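Local coordinates for photosystem II assembly protein Ycf48 (Thermosynechococcus elongatus, PDB 5OJ5) that probably assists the early assembly of photosystem II and the replacement of photodamaged D1, whose C-terminal extension it binds, at residues 52-55 against 56-60. Residues are numbered along the deposited sequence; the frame is centred on the assembly and turned at random.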
ATOM      1  N   LEU A  52      -2.199 -13.728  12.087  1.00 11.61           N
ATOM      2  CA  LEU A  52      -3.634 -13.666  11.904  1.00 11.43           C
ATOM      3  C   LEU A  52      -4.201 -15.078  11.810  1.00 11.13           C
ATOM      4  O   LEU A  52      -3.493 -16.036  11.473  1.00 12.18           O
ATOM      5  CB  LEU A  52      -3.931 -12.942  10.605  1.00 11.98           C
ATOM      6  CG  LEU A  52      -3.540 -11.453  10.625  1.00 12.17           C
ATOM      7  CD1 LEU A  52      -3.640 -10.890   9.187  1.00 14.35           C
ATOM      8  CD2 LEU A  52      -4.415 -10.668  11.565  1.00 13.89           C
ATOM      9  N   PRO A  53      -5.513 -15.230  12.015  1.00 11.74           N
ATOM     10  CA  PRO A  53      -6.161 -16.557  11.908  1.00 12.21           C
ATOM     11  C   PRO A  53      -6.467 -16.909  10.451  1.00 12.08           C
ATOM     12  O   PRO A  53      -7.619 -17.151  10.066  1.00 13.01           O
ATOM     13  CB  PRO A  53      -7.413 -16.368  12.767  1.00 14.10           C
ATOM     14  CG  PRO A  53      -7.742 -14.935  12.626  1.00 13.77           C
ATOM     15  CD  PRO A  53      -6.410 -14.227  12.628  1.00 12.53           C
ATOM     16  N   THR A  54      -5.408 -16.943   9.645  1.00 12.18           N
ATOM     17  CA  THR A  54      -5.445 -17.278   8.234  1.00 12.45           C
ATOM     18  C   THR A  54      -4.022 -17.559   7.793  1.00 12.03           C
ATOM     19  O   THR A  54      -3.073 -17.117   8.440  1.00 13.36           O
ATOM     20  CB  THR A  54      -6.028 -16.150   7.375  1.00 12.45           C
ATOM     21  OG1 THR A  54      -6.189 -16.651   6.044  1.00 13.20           O
ATOM     22  CG2 THR A  54      -5.114 -14.909   7.332  1.00 13.69           C
ATOM     23  N   THR A  55      -3.872 -18.239   6.651  1.00 12.26           N
ATOM     24  CA  THR A  55      -2.592 -18.259   5.953  1.00 13.40           C
ATOM     25  C   THR A  55      -2.684 -17.558   4.610  1.00 12.96           C
ATOM     26  O   THR A  55      -1.715 -17.599   3.838  1.00 14.53           O
ATOM     27  CB  THR A  55      -2.033 -19.679   5.781  1.00 15.73           C
ATOM     28  OG1 THR A  55      -2.897 -20.416   4.904  1.00 16.59           O
ATOM     29  CG2 THR A  55      -1.911 -20.383   7.117  1.00 19.06           C
ATOM     30  N   ALA A  56      -3.803 -16.873   4.329  1.00 13.14           N
ATOM     31  CA  ALA A  56      -3.908 -16.096   3.107  1.00 13.18           C
ATOM     32  C   ALA A  56      -3.088 -14.810   3.199  1.00 13.42           C
ATOM     33  O   ALA A  56      -2.974 -14.192   4.252  1.00 15.75           O
ATOM     34  CB  ALA A  56      -5.373 -15.703   2.884  1.00 15.40           C
ATOM     35  N   THR A  57      -2.535 -14.407   2.065  1.00 15.00           N
ATOM     36  CA  THR A  57      -1.844 -13.122   2.002  1.00 17.92           C
ATOM     37  C   THR A  57      -2.799 -11.943   2.166  1.00 14.46           C
ATOM     38  O   THR A  57      -3.821 -11.863   1.486  1.00 13.92           O
ATOM     39  CB  THR A  57      -1.169 -13.016   0.639  1.00 24.86           C
ATOM     40  OG1 THR A  57      -0.229 -14.105   0.497  1.00 30.55           O
ATOM     41  CG2 THR A  57      -0.458 -11.685   0.420  1.00 27.11           C
ATOM     42  N   ILE A  58      -2.452 -11.049   3.080  1.00 14.17           N
ATOM     43  CA  ILE A  58      -3.179  -9.808   3.293  1.00 11.81           C
ATOM     44  C   ILE A  58      -2.637  -8.723   2.368  1.00 11.06           C
ATOM     45  O   ILE A  58      -1.422  -8.561   2.242  1.00 12.78           O
ATOM     46  CB  ILE A  58      -3.117  -9.408   4.776  1.00 12.95           C
ATOM     47  CG1 ILE A  58      -3.664 -10.535   5.674  1.00 15.98           C
ATOM     48  CG2 ILE A  58      -3.863  -8.102   5.006  1.00 12.23           C
ATOM     49  CD1 ILE A  58      -4.977 -11.143   5.199  1.00 15.46           C
ATOM     50  N   LEU A  59      -3.542  -7.961   1.759  1.00 10.00           N
ATOM     51  CA  LEU A  59      -3.176  -6.970   0.759  1.00  9.78           C
ATOM     52  C   LEU A  59      -3.405  -5.534   1.169  1.00  8.87           C
ATOM     53  O   LEU A  59      -2.744  -4.641   0.627  1.00  9.86           O
ATOM     54  CB  LEU A  59      -3.882  -7.271  -0.552  1.00 10.21           C
ATOM     55  CG  LEU A  59      -3.524  -8.639  -1.152  1.00 11.92           C
ATOM     56  CD1 LEU A  59      -4.381  -8.876  -2.396  1.00 12.86           C
ATOM     57  CD2 LEU A  59      -2.035  -8.681  -1.505  1.00 14.62           C
ATOM     58  N   ASP A  60      -4.353  -5.251   2.057  1.00  8.46           N
ATOM     59  CA  ASP A  60      -4.629  -3.860   2.409  1.00  8.65           C
ATOM     60  C   ASP A  60      -5.346  -3.802   3.745  1.00  8.47           C
ATOM     61  O   ASP A  60      -5.899  -4.801   4.232  1.00  8.58           O
ATOM     62  CB  ASP A  60      -5.415  -3.157   1.299  1.00  9.26           C
ATOM     63  CG  ASP A  60      -5.270  -1.640   1.337  1.00  9.17           C
ATOM     64  OD1 ASP A  60      -4.324  -1.105   1.996  1.00 10.06           O
ATOM     65  OD2 ASP A  60      -6.108  -0.995   0.678  1.00 10.65           O
TER
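From Leu52 to Ile58 the backbone swings out and back in a loop, with Pro53 at the centre of an inverse gamma turn closed by a weak hydrogen bond from Thr54 N to Leu52 O, 2.8 Å long. This is a blade-to-blade linker of the seven-bladed beta-propeller: it leaves strand 47-51, which closes the ring by pairing with the C-terminal strand 334-338, and runs into strand 58-63, the first strand of the next blade. Just past the gamma turn comes an ST turn. Thr54 OG1 takes the N-H of Ala56 at 2.9 Å in an almost straight bond (169°), and the Ala56 CB methyl rests against that oxygen. The hydroxyl reaches there because chi1 of -172° swings OG1 away from the Thr54 N and beside the carbonyl carbon, from which the chain goes on to Ala56. Inside the loop Leu52 and Ile58 extend toward each other and meet end on, both buried and both packed on Leu71 of strand 69-73; Trp88 also touches Leu52. Ile58 brings CG1 rather than CG2 to this meeting, and Leu52 CD1 lies 3.5 Å from Ile58 CG1, while Thr54 CG2 comes to 4.3 Å from Ile58 CD1.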